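Local coordinates for dTDP-4-dehydrorhamnose reductase (Yersinia enterocolitica, PDB 5U9C), which probably catalyses the NADPH-dependent reduction of dTDP-4-dehydro-beta-L-rhamnose to dTDP-beta-L-rhamnose, the last step of dTDP-L-rhamnose biosynthesis, at residues Val69-Cys72 with Glu73-Pro76; Ser133-Ile136 with Gly137-Ser140. All coordinates share one frame; numbering follows the deposited sequence. Where two conformers were deposited one is given.

Interaction 1. Residues Val69-Cys72 with Glu73-Pro76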
loop_
_atom_site.group_PDB
_atom_site.type_symbol
_atom_site.label_atom_id
_atom_site.label_comp_id
_atom_site.label_asym_id
_atom_site.label_seq_id
_atom_site.Cartn_x
_atom_site.Cartn_y
_atom_site.Cartn_z
ATOM N N VAL D 69 16.468 -2.495 19.438
ATOM C CA VAL D 69 15.339 -2.604 18.505
ATOM C C VAL D 69 14.894 -4.053 18.228
ATOM O O VAL D 69 13.695 -4.348 18.145
ATOM C CB VAL D 69 15.685 -1.869 17.175
ATOM C CG1 VAL D 69 14.549 -1.969 16.174
ATOM C CG2 VAL D 69 16.015 -0.405 17.461
ATOM N N ASP D 70 15.862 -4.949 18.092
ATOM C CA ASP D 70 15.588 -6.345 17.806
ATOM C C ASP D 70 15.000 -7.091 18.993
ATOM O O ASP D 70 14.087 -7.934 18.827
ATOM C CB ASP D 70 16.850 -6.984 17.275
ATOM C CG ASP D 70 17.278 -6.345 15.963
ATOM O OD1 ASP D 70 16.438 -6.355 15.029
ATOM O OD2 ASP D 70 18.422 -5.823 15.882
ATOM N N LEU D 71 15.494 -6.772 20.186
ATOM C CA LEU D 71 14.945 -7.360 21.409
ATOM C C LEU D 71 13.476 -6.906 21.534
ATOM O O LEU D 71 12.606 -7.706 21.875
ATOM C CB LEU D 71 15.755 -6.941 22.636
ATOM C CG LEU D 71 15.222 -7.370 24.011
ATOM C CD1 LEU D 71 15.146 -8.887 24.085
ATOM C CD2 LEU D 71 16.111 -6.808 25.116
ATOM N N CYS D 72 13.210 -5.633 21.217
ATOM C CA CYS D 72 11.837 -5.096 21.269
ATOM C C CYS D 72 10.900 -5.841 20.335
ATOM O O CYS D 72 9.725 -6.018 20.669
ATOM C CB CYS D 72 11.793 -3.612 20.930
ATOM S SG CYS D 72 12.453 -2.495 22.191
ATOM N N GLU D 73 11.407 -6.266 19.164
ATOM C CA GLU D 73 10.597 -7.041 18.223
ATOM C C GLU D 73 10.302 -8.462 18.749
ATOM O O GLU D 73 9.168 -8.932 18.652
ATOM C CB GLU D 73 11.260 -7.134 16.857
ATOM C CG GLU D 73 10.299 -7.470 15.742
ATOM C CD GLU D 73 9.357 -6.315 15.393
ATOM O OE1 GLU D 73 9.498 -5.202 15.943
ATOM O OE2 GLU D 73 8.466 -6.528 14.564
ATOM N N ARG D 74 11.297 -9.126 19.324
ATOM C CA ARG D 74 11.091 -10.474 19.878
ATOM C C ARG D 74 10.236 -10.451 21.146
ATOM O O ARG D 74 9.479 -11.391 21.401
ATOM C CB ARG D 74 12.429 -11.145 20.243
ATOM C CG ARG D 74 13.351 -11.366 19.067
ATOM C CD ARG D 74 14.538 -12.241 19.451
ATOM N NE ARG D 74 15.428 -11.614 20.414
ATOM C CZ ARG D 74 16.402 -10.753 20.099
ATOM N NH1 ARG D 74 17.127 -10.248 21.055
ATOM N NH2 ARG D 74 16.629 -10.362 18.846
ATOM N N GLU D 75 10.419 -9.404 21.951
ATOM C CA GLU D 75 9.737 -9.257 23.248
ATOM C C GLU D 75 9.020 -7.926 23.338
ATOM O O GLU D 75 9.423 -7.036 24.095
ATOM C CB GLU D 75 10.746 -9.387 24.403
ATOM C CG GLU D 75 11.357 -10.767 24.484
ATOM C CD GLU D 75 12.368 -10.915 25.608
ATOM O OE1 GLU D 75 12.279 -10.188 26.637
ATOM O OE2 GLU D 75 13.256 -11.766 25.436
ATOM N N PRO D 76 7.930 -7.778 22.566
ATOM C CA PRO D 76 7.211 -6.494 22.611
ATOM C C PRO D 76 6.735 -6.122 24.015
ATOM O O PRO D 76 6.587 -4.934 24.290
ATOM C CB PRO D 76 6.042 -6.689 21.642
ATOM C CG PRO D 76 5.979 -8.146 21.349
ATOM C CD PRO D 76 7.327 -8.737 21.637
HETATM O O HOH W 1 11.268 -3.438 17.228
#
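Glu73 N, Arg74 N and Glu75 N bond back to Val69 O, Asp70 O and Leu71 O, three i+4 hydrogen bonds that carry the short helix 69-74 to its end; the last is the shortest, Glu75 N to Leu71 O at 2.8 Å. Cys72 O then meets Pro76, whose nitrogen has no hydrogen to give, and receives a CA-H...O contact from Pro76 CA at 3.2 Å instead. Glu75 leaves helical angles here and is also the N-cap residue of helix 76-97. The Arg74 chain, bent about its CG-CD bond (chi3 -66°), folds back along the helix and lays one guanidinium face over Asp70 O and Leu71 CA, with NH1 3.6 Å from Leu71 CA. Of the Asp70 side chain, CB comes nearest, 3.7 Å from Arg74 NH2; its OD1 accepts Ala254 N and makes a salt bridge with Arg256, which binds (R)-malate in a crystal structure of this protein, although none is bound to this chain. Leu71 CD1 lies 3.7 Å from Glu75 OE2, the two chains crossing at a slant. A water donates to Val69 O at 2.7 Å and to Glu73 OE1 at 2.8 Å, bridging backbone and carboxylate, while Tyr129 N also bonds Glu73 OE1. Val69 and Cys72 pack on Tyr130 of helix 129-144, Leu71 and Cys72 on helix 76-97, and Arg74 on Ser248 of a second subunit.

Interaction 2. Residues Ser133-Ile136 with Gly137-Ser140; sequences SKLI and GESS
The ends of Ile136 and Leu135 lie alongside Ser139 and Glu138, three residues on. In Ile136, CG1 anti to the backbone N (chi1 -171°) together with chi2 at 68° brings CD1 to 4.1 Å from Ser139 OG. The other branch, CG2, lies 3.3 Å from Gly137 N. Ser139 CB points back at the preceding turn and rests 3.4 Å from Ile136 O. With chi1 at -59°, its OG swings beside its own backbone N and comes 3.4 Å from Leu135 O, a weak hydrogen bond at best and not settled; that carbonyl already takes Ser139 N at 3.1 Å. Both contacts of this hydroxyl rest on one of two deposited conformers and are tentative. Leu135 CD1 passes 4.0 Å from Glu138 OE1. Glu138 runs extended beyond CG, whose methylene lies 3.4 Å from Lys134 O, and this places the buried carboxylate among Arg153 and Arg142, which both bridge to OE1, and Ser105, which bonds OE2. Two arginines would probably keep it ionised. Lys134 coils through three successive bends and leads NZ off to Leu104 O; with Tyr130 it matches the YxxxK spacing of the short-chain dehydrogenase/reductase family. The backbone is regular alpha-helix, with Gly137, Glu138 and Ser140 nitrogens bonded to Ser133, Lys134 and Ile136 oxygens; Glu138 N to Lys134 O is the shortest at 2.9 Å. The segment is the middle of helix 129-144: Ser133, Ile136 and Ser140 lie against helix 76-97, Lys134 and Glu138 touch strand 100-106 of the parallel sheet, and Leu135 and Ile136 meet Ile123 and Leu121 of a third subunit.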
loop_
_atom_site.group_PDB
_atom_site.type_symbol
_atom_site.label_atom_id
_atom_site.label_comp_id
_atom_site.label_asym_id
_atom_site.label_seq_id
_atom_site.Cartn_x
_atom_site.Cartn_y
_atom_site.Cartn_z
ATOM N N SER D 133 6.520 1.620 20.485
ATOM C CA SER D 133 6.644 1.881 21.922
ATOM C C SER D 133 7.092 3.308 22.221
ATOM O O SER D 133 6.603 3.937 23.162
ATOM C CB SER D 133 7.563 0.853 22.598
ATOM O OG SER D 133 8.948 1.016 22.250
ATOM N N LYS D 134 8.005 3.831 21.407
ATOM C CA LYS D 134 8.462 5.211 21.556
ATOM C C LYS D 134 7.349 6.207 21.213
ATOM O O LYS D 134 7.165 7.231 21.921
ATOM C CB LYS D 134 9.694 5.490 20.680
ATOM C CG LYS D 134 10.961 4.712 21.062
ATOM C CD LYS D 134 11.495 4.983 22.470
ATOM C CE LYS D 134 11.894 6.434 22.681
ATOM N NZ LYS D 134 12.542 6.672 23.990
ATOM N N LEU D 135 6.608 5.907 20.144
ATOM C CA LEU D 135 5.521 6.783 19.693
ATOM C C LEU D 135 4.396 6.869 20.707
ATOM O O LEU D 135 3.877 7.940 20.958
ATOM C CB LEU D 135 4.955 6.309 18.363
ATOM C CG LEU D 135 3.782 7.129 17.814
ATOM C CD1 LEU D 135 4.159 8.590 17.654
ATOM C CD2 LEU D 135 3.316 6.543 16.483
ATOM N N ILE D 136 3.985 5.741 21.271
ATOM C CA ILE D 136 2.902 5.809 22.248
ATOM C C ILE D 136 3.447 6.508 23.526
ATOM O O ILE D 136 2.708 7.225 24.212
ATOM C CB ILE D 136 2.245 4.432 22.502
ATOM C CG1 ILE D 136 0.976 4.570 23.367
ATOM C CG2 ILE D 136 3.219 3.459 23.125
ATOM C CD1 ILE D 136 -0.182 5.267 22.693
ATOM N N GLY D 137 4.749 6.350 23.807
ATOM C CA GLY D 137 5.361 7.047 24.944
ATOM C C GLY D 137 5.246 8.550 24.687
ATOM O O GLY D 137 4.909 9.324 25.612
ATOM N N GLU D 138 5.484 8.979 23.441
ATOM C CA GLU D 138 5.320 10.414 23.090
ATOM C C GLU D 138 3.900 10.890 23.378
ATOM O O GLU D 138 3.720 11.964 23.950
ATOM C CB GLU D 138 5.610 10.730 21.621
ATOM C CG GLU D 138 7.032 10.510 21.109
ATOM C CD GLU D 138 7.207 11.018 19.678
ATOM O OE1 GLU D 138 6.274 11.673 19.148
ATOM O OE2 GLU D 138 8.284 10.790 19.084
ATOM N N SER D 139 2.908 10.097 22.979
ATOM C CA SER D 139 1.508 10.450 23.220
ATOM C C SER D 139 1.277 10.687 24.713
ATOM O O SER D 139 0.675 11.702 25.097
ATOM C CB SER D 139 0.549 9.355 22.731
ATOM O OG SER D 139 0.699 9.092 21.349
ATOM N N SER D 140 1.803 9.778 25.545
ATOM C CA SER D 140 1.639 9.867 27.007
ATOM C C SER D 140 2.172 11.192 27.542
ATOM O O SER D 140 1.562 11.813 28.418
ATOM C CB SER D 140 2.385 8.730 27.708
ATOM O OG SER D 140 1.736 7.515 27.477
#

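Overall arrangement
Going from the N terminus, the chain passes through strands 7-11, 31-34 and 59-62 of the Rossmann-type parallel sheet before interaction 1, which ends helix 69-74 and turns straight into helix 76-97. After strand 100-106 comes helix 129-144, whose middle forms interaction 2. Both contacts are local, so neither closes a long loop, and they follow in series without nesting or crossing. The centres of interaction 1 and interaction 2 are about 16 Å apart, and the nearest atoms of interactions 1 and 2 are about 5 Å apart, without touching. Helix 76-97 connects them: it starts at interaction 1 and packs beside interaction 2. The start of helix 129-144 also reaches interaction 1, through Tyr129 and Tyr130.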